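Local coordinates for protein GH127 beta-L-arabinofuranoside (Geobacillus stearothermophilus, PDB 4QK0) that probably hydrolyses beta-L-arabinofuranosides, as a family 127 glycoside hydrolase, releasing L-arabinofuranose units, at residues V469-L483 against A514-L528. Residues are numbered along the deposited sequence; the frame is centred on the assembly and turned at random.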
loop_
_atom_site.group_PDB
_atom_site.type_symbol
_atom_site.label_atom_id
_atom_site.label_comp_id
_atom_site.label_asym_id
_atom_site.label_seq_id
_atom_site.Cartn_x
_atom_site.Cartn_y
_atom_site.Cartn_z
ATOM N N VAL A 469 -39.749 -9.335 -15.517
ATOM C CA VAL A 469 -40.257 -7.979 -15.691
ATOM C C VAL A 469 -41.509 -7.974 -16.562
ATOM O O VAL A 469 -41.543 -8.574 -17.651
ATOM C CB VAL A 469 -39.227 -7.057 -16.374
ATOM C CG1 VAL A 469 -39.753 -5.649 -16.430
ATOM C CG2 VAL A 469 -37.887 -7.082 -15.635
ATOM N N ARG A 470 -42.533 -7.288 -16.077
ATOM C CA ARG A 470 -43.792 -7.145 -16.812
ATOM C C ARG A 470 -43.979 -5.681 -17.218
ATOM O O ARG A 470 -44.041 -4.801 -16.375
ATOM C CB ARG A 470 -44.918 -7.609 -15.902
ATOM C CG ARG A 470 -46.207 -7.741 -16.652
ATOM C CD ARG A 470 -47.458 -7.841 -15.724
ATOM N NE ARG A 470 -47.771 -9.250 -15.556
ATOM C CZ ARG A 470 -48.549 -9.757 -14.600
ATOM N NH1 ARG A 470 -49.142 -8.987 -13.686
ATOM N NH2 ARG A 470 -48.731 -11.070 -14.568
ATOM N N LEU A 471 -43.981 -5.436 -18.521
ATOM C CA LEU A 471 -44.203 -4.101 -19.095
ATOM C C LEU A 471 -45.577 -4.036 -19.743
ATOM O O LEU A 471 -45.891 -4.828 -20.624
ATOM C CB LEU A 471 -43.211 -3.802 -20.208
ATOM C CG LEU A 471 -41.767 -3.665 -19.842
ATOM C CD1 LEU A 471 -40.923 -3.645 -21.095
ATOM C CD2 LEU A 471 -41.557 -2.369 -19.116
ATOM N N THR A 472 -46.368 -3.096 -19.296
ATOM C CA THR A 472 -47.658 -2.830 -19.878
ATOM C C THR A 472 -47.546 -1.557 -20.680
ATOM O O THR A 472 -47.064 -0.538 -20.197
ATOM C CB THR A 472 -48.749 -2.689 -18.817
ATOM O OG1 THR A 472 -48.728 -3.856 -17.999
ATOM C CG2 THR A 472 -50.114 -2.620 -19.483
ATOM N N VAL A 473 -47.906 -1.666 -21.948
ATOM C CA VAL A 473 -47.762 -0.578 -22.876
ATOM C C VAL A 473 -49.150 -0.120 -23.262
ATOM O O VAL A 473 -49.882 -0.864 -23.922
ATOM C CB VAL A 473 -46.971 -1.019 -24.138
ATOM C CG1 VAL A 473 -46.807 0.150 -25.106
ATOM C CG2 VAL A 473 -45.595 -1.560 -23.741
ATOM N N SER A 474 -49.480 1.127 -22.945
ATOM C CA SER A 474 -50.790 1.679 -23.280
ATOM C C SER A 474 -50.753 2.993 -24.018
ATOM O O SER A 474 -50.677 4.030 -23.416
ATOM C CB SER A 474 -51.547 1.865 -22.000
ATOM O OG SER A 474 -51.558 0.614 -21.380
ATOM N N PRO A 475 -50.792 2.956 -25.353
ATOM C CA PRO A 475 -50.881 4.201 -26.102
ATOM C C PRO A 475 -52.313 4.750 -26.050
ATOM O O PRO A 475 -53.265 3.989 -25.897
ATOM C CB PRO A 475 -50.459 3.809 -27.513
ATOM C CG PRO A 475 -50.551 2.348 -27.595
ATOM C CD PRO A 475 -50.767 1.775 -26.225
ATOM N N GLU A 476 -52.453 6.070 -26.111
ATOM C CA GLU A 476 -53.774 6.708 -26.080
ATOM C C GLU A 476 -54.649 6.145 -27.225
ATOM O O GLU A 476 -55.752 5.693 -26.999
ATOM C CB GLU A 476 -53.648 8.208 -26.206
ATOM C CG GLU A 476 -54.732 8.951 -25.446
ATOM C CD GLU A 476 -54.913 10.401 -25.914
ATOM O OE1 GLU A 476 -53.918 11.027 -26.387
ATOM O OE2 GLU A 476 -56.062 10.909 -25.800
ATOM N N SER A 477 -54.108 6.085 -28.429
ATOM C CA SER A 477 -54.684 5.261 -29.487
ATOM C C SER A 477 -53.596 4.394 -30.137
ATOM O O SER A 477 -52.410 4.724 -30.110
ATOM C CB SER A 477 -55.341 6.168 -30.547
ATOM O OG SER A 477 -54.328 6.973 -31.155
ATOM N N ALA A 478 -54.009 3.318 -30.794
ATOM C CA ALA A 478 -53.056 2.367 -31.348
ATOM C C ALA A 478 -52.075 3.011 -32.309
ATOM O O ALA A 478 -52.433 3.951 -33.021
ATOM C CB ALA A 478 -53.774 1.231 -31.998
ATOM N N GLY A 479 -50.831 2.503 -32.320
ATOM C CA GLY A 479 -49.767 3.063 -33.173
ATOM C C GLY A 479 -48.413 2.322 -33.163
ATOM O O GLY A 479 -48.083 1.619 -32.219
ATOM N N GLU A 480 -47.686 2.460 -34.271
ATOM C CA GLU A 480 -46.457 1.789 -34.511
ATOM C C GLU A 480 -45.330 2.621 -33.901
ATOM O O GLU A 480 -45.211 3.800 -34.171
ATOM C CB GLU A 480 -46.237 1.613 -36.003
ATOM C CG GLU A 480 -45.034 0.777 -36.394
ATOM C CD GLU A 480 -44.747 0.822 -37.890
ATOM O OE1 GLU A 480 -45.469 1.535 -38.638
ATOM O OE2 GLU A 480 -43.780 0.145 -38.312
ATOM N N PHE A 481 -44.553 1.999 -33.034
ATOM C CA PHE A 481 -43.309 2.579 -32.587
ATOM C C PHE A 481 -42.401 1.482 -32.007
ATOM O O PHE A 481 -42.813 0.306 -31.826
ATOM C CB PHE A 481 -43.551 3.711 -31.574
ATOM C CG PHE A 481 -44.367 3.298 -30.376
ATOM C CD1 PHE A 481 -43.793 2.725 -29.272
ATOM C CD2 PHE A 481 -45.746 3.466 -30.383
ATOM C CE1 PHE A 481 -44.577 2.304 -28.199
ATOM C CE2 PHE A 481 -46.549 3.051 -29.313
ATOM C CZ PHE A 481 -45.952 2.467 -28.219
ATOM N N THR A 482 -41.164 1.883 -31.732
ATOM C CA THR A 482 -40.124 0.971 -31.276
ATOM C C THR A 482 -39.865 1.112 -29.785
ATOM O O THR A 482 -39.782 2.217 -29.240
ATOM C CB THR A 482 -38.858 1.201 -32.041
ATOM O OG1 THR A 482 -39.151 1.051 -33.421
ATOM C CG2 THR A 482 -37.814 0.206 -31.615
ATOM N N LEU A 483 -39.885 -0.020 -29.120
ATOM C CA LEU A 483 -39.487 -0.137 -27.721
ATOM C C LEU A 483 -38.123 -0.783 -27.696
ATOM O O LEU A 483 -37.951 -1.881 -28.264
ATOM C CB LEU A 483 -40.432 -1.066 -26.993
ATOM C CG LEU A 483 -40.831 -0.619 -25.632
ATOM C CD1 LEU A 483 -41.711 0.625 -25.823
ATOM C CD2 LEU A 483 -41.567 -1.740 -24.923
ATOM N N ALA A 514 -32.731 -4.985 -27.412
ATOM C CA ALA A 514 -33.722 -5.621 -28.305
ATOM C C ALA A 514 -34.699 -4.527 -28.822
ATOM O O ALA A 514 -35.348 -3.832 -28.019
ATOM C CB ALA A 514 -34.492 -6.698 -27.549
ATOM N N TYR A 515 -34.737 -4.347 -30.137
ATOM C CA TYR A 515 -35.614 -3.369 -30.753
ATOM C C TYR A 515 -36.926 -4.008 -31.175
ATOM O O TYR A 515 -36.980 -4.789 -32.117
ATOM C CB TYR A 515 -34.930 -2.755 -31.939
ATOM C CG TYR A 515 -33.809 -1.860 -31.536
ATOM C CD1 TYR A 515 -32.578 -2.384 -31.158
ATOM C CD2 TYR A 515 -33.952 -0.467 -31.561
ATOM C CE1 TYR A 515 -31.519 -1.557 -30.826
ATOM C CE2 TYR A 515 -32.910 0.353 -31.227
ATOM C CZ TYR A 515 -31.701 -0.214 -30.848
ATOM O OH TYR A 515 -30.679 0.599 -30.514
ATOM N N ILE A 516 -37.977 -3.711 -30.426
ATOM C CA ILE A 516 -39.290 -4.222 -30.722
ATOM C C ILE A 516 -40.226 -3.173 -31.350
ATOM O O ILE A 516 -40.759 -2.272 -30.658
ATOM C CB ILE A 516 -39.929 -4.779 -29.469
ATOM C CG1 ILE A 516 -38.972 -5.792 -28.841
ATOM C CG2 ILE A 516 -41.294 -5.417 -29.824
ATOM C CD1 ILE A 516 -39.517 -6.408 -27.587
ATOM N N ARG A 517 -40.403 -3.307 -32.666
ATOM C CA ARG A 517 -41.201 -2.376 -33.479
ATOM C C ARG A 517 -42.444 -3.106 -33.997
ATOM O O ARG A 517 -42.364 -4.155 -34.589
ATOM C CB ARG A 517 -40.405 -1.820 -34.647
ATOM C CG ARG A 517 -41.151 -0.724 -35.390
ATOM C CD ARG A 517 -40.309 0.030 -36.420
ATOM N NE ARG A 517 -41.066 1.157 -36.983
ATOM C CZ ARG A 517 -41.293 2.341 -36.380
ATOM N NH1 ARG A 517 -40.781 2.624 -35.171
ATOM N NH2 ARG A 517 -42.021 3.277 -37.000
ATOM N N ARG A 518 -43.601 -2.549 -33.694
ATOM C CA ARG A 518 -44.887 -3.148 -34.003
ATOM C C ARG A 518 -45.959 -2.090 -33.711
ATOM O O ARG A 518 -45.660 -0.988 -33.182
ATOM C CB ARG A 518 -45.153 -4.382 -33.118
ATOM C CG ARG A 518 -45.274 -4.089 -31.612
ATOM C CD ARG A 518 -45.295 -5.358 -30.777
ATOM N NE ARG A 518 -46.530 -6.125 -30.998
ATOM C CZ ARG A 518 -47.701 -5.879 -30.409
ATOM N NH1 ARG A 518 -47.836 -4.876 -29.557
ATOM N NH2 ARG A 518 -48.743 -6.644 -30.667
ATOM N N VAL A 519 -47.195 -2.417 -34.071
ATOM C CA VAL A 519 -48.325 -1.599 -33.704
ATOM C C VAL A 519 -48.720 -1.976 -32.288
ATOM O O VAL A 519 -49.095 -3.109 -32.060
ATOM C CB VAL A 519 -49.563 -1.849 -34.630
ATOM C CG1 VAL A 519 -50.776 -1.108 -34.100
ATOM C CG2 VAL A 519 -49.267 -1.467 -36.064
ATOM N N TRP A 520 -48.692 -1.010 -31.386
ATOM C CA TRP A 520 -49.042 -1.224 -29.996
ATOM C C TRP A 520 -50.487 -0.803 -29.749
ATOM O O TRP A 520 -50.908 0.231 -30.220
ATOM C CB TRP A 520 -48.133 -0.384 -29.086
ATOM C CG TRP A 520 -46.679 -0.759 -29.221
ATOM C CD1 TRP A 520 -45.782 -0.217 -30.055
ATOM C CD2 TRP A 520 -45.988 -1.823 -28.533
ATOM N NE1 TRP A 520 -44.565 -0.862 -29.956
ATOM C CE2 TRP A 520 -44.668 -1.847 -29.018
ATOM C CE3 TRP A 520 -46.361 -2.732 -27.545
ATOM C CZ2 TRP A 520 -43.709 -2.726 -28.536
ATOM C CZ3 TRP A 520 -45.409 -3.617 -27.083
ATOM C CH2 TRP A 520 -44.100 -3.608 -27.591
ATOM N N GLN A 521 -51.220 -1.622 -29.009
ATOM C CA GLN A 521 -52.621 -1.406 -28.640
ATOM C C GLN A 521 -52.666 -1.295 -27.132
ATOM O O GLN A 521 -51.849 -1.898 -26.413
ATOM C CB GLN A 521 -53.481 -2.646 -28.981
ATOM C CG GLN A 521 -53.547 -3.128 -30.444
ATOM C CD GLN A 521 -54.582 -2.424 -31.325
ATOM O OE1 GLN A 521 -54.473 -2.423 -32.559
ATOM N NE2 GLN A 521 -55.589 -1.815 -30.709
ATOM N N GLN A 522 -53.662 -0.582 -26.650
ATOM C CA GLN A 522 -53.999 -0.484 -25.227
ATOM C C GLN A 522 -53.923 -1.823 -24.476
ATOM O O GLN A 522 -54.556 -2.784 -24.863
ATOM C CB GLN A 522 -55.428 0.062 -25.127
ATOM C CG GLN A 522 -55.956 0.313 -23.725
ATOM C CD GLN A 522 -55.351 1.553 -23.120
ATOM O OE1 GLN A 522 -54.785 1.520 -22.030
ATOM N NE2 GLN A 522 -55.490 2.676 -23.825
ATOM N N GLY A 523 -53.162 -1.873 -23.385
ATOM C CA GLY A 523 -53.081 -3.093 -22.579
ATOM C C GLY A 523 -52.145 -4.162 -23.129
ATOM O O GLY A 523 -52.115 -5.270 -22.631
ATOM N N ASP A 524 -51.347 -3.834 -24.131
ATOM C CA ASP A 524 -50.331 -4.757 -24.592
ATOM C C ASP A 524 -49.360 -5.039 -23.439
ATOM O O ASP A 524 -48.977 -4.143 -22.675
ATOM C CB ASP A 524 -49.593 -4.221 -25.820
ATOM C CG ASP A 524 -50.314 -4.541 -27.129
ATOM O OD1 ASP A 524 -51.260 -5.358 -27.137
ATOM O OD2 ASP A 524 -49.915 -3.997 -28.183
ATOM N N GLU A 525 -48.976 -6.295 -23.326
ATOM C CA GLU A 525 -48.098 -6.750 -22.253
ATOM C C GLU A 525 -46.846 -7.464 -22.781
ATOM O O GLU A 525 -46.925 -8.400 -23.579
ATOM C CB GLU A 525 -48.849 -7.670 -21.334
ATOM C CG GLU A 525 -48.119 -7.845 -20.027
ATOM C CD GLU A 525 -48.853 -8.787 -19.087
ATOM O OE1 GLU A 525 -49.863 -8.356 -18.519
ATOM O OE2 GLU A 525 -48.411 -9.946 -18.914
ATOM N N VAL A 526 -45.693 -6.953 -22.379
ATOM C CA VAL A 526 -44.405 -7.554 -22.692
ATOM C C VAL A 526 -43.876 -8.150 -21.399
ATOM O O VAL A 526 -43.788 -7.447 -20.398
ATOM C CB VAL A 526 -43.402 -6.513 -23.193
ATOM C CG1 VAL A 526 -42.063 -7.165 -23.544
ATOM C CG2 VAL A 526 -43.942 -5.770 -24.401
ATOM N N LYS A 527 -43.571 -9.451 -21.436
ATOM C CA LYS A 527 -42.904 -10.137 -20.330
ATOM C C LYS A 527 -41.466 -10.465 -20.670
ATOM O O LYS A 527 -41.171 -11.091 -21.716
ATOM C CB LYS A 527 -43.607 -11.393 -19.772
ATOM C CG LYS A 527 -44.534 -10.995 -18.642
ATOM C CD LYS A 527 -45.471 -12.099 -18.204
ATOM C CE LYS A 527 -44.750 -13.103 -17.322
ATOM N NZ LYS A 527 -44.690 -12.649 -15.911
ATOM N N LEU A 528 -40.579 -10.006 -19.786
ATOM C CA LEU A 528 -39.148 -10.275 -19.903
ATOM C C LEU A 528 -38.740 -11.205 -18.805
ATOM O O LEU A 528 -39.152 -11.030 -17.668
ATOM C CB LEU A 528 -38.356 -9.013 -19.754
ATOM C CG LEU A 528 -38.689 -7.829 -20.652
ATOM C CD1 LEU A 528 -37.830 -6.632 -20.306
ATOM C CD2 LEU A 528 -38.411 -8.221 -22.067
#
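With chi1 at 56°, the phenyl group of F481 is set between its own backbone N and carbonyl carbon and lies against one face of the indole of W520, whose CG stands anti to the carbonyl carbon. The two form an offset stack, the five-membered ring of W520 tilted 25° from the phenyl plane and its CD1 over the centre of the F481 ring, 3.3 Å from CZ. The same indole gives its NE1 hydrogen to F481 O at 2.8 Å; the oxygen sits in the ring plane, although the donor stands well above the carbonyl plane. This bond and the stack together fix the rotation of the indole, while V473 CG1 packs on CE3 at 3.8 Å and L483 CB touches CZ2.

On the face that carries E480, T482 and R517, the arginine, extended from CG to NE, reaches across to strand 479-483 and gives NH1 to T482 OG1, 2.9 Å away in the guanidinium plane; its NE forms a salt bridge with E480 OE2 at 3.2 Å, in which the hydrogen bond is weak. At the turn that carries the chain from one sheet to the other, D524 OD2 accepts from R518 NH1 at 2.6 Å and Q521 N at 2.8 Å from opposite faces of its carboxylate, and N499 holds OD1, so the buried acid braces the type II turn 521-524.

Two antiparallel ladders result, 469-473 with 524-528 and 479-483 with 516-520, belonging to different sheets. As both segments cross from one sheet to the other, W520, V473, L471, L483 and V526 are enclosed between the layers, the hydrophobic core of a beta-sandwich, here in the GH127 middle domain.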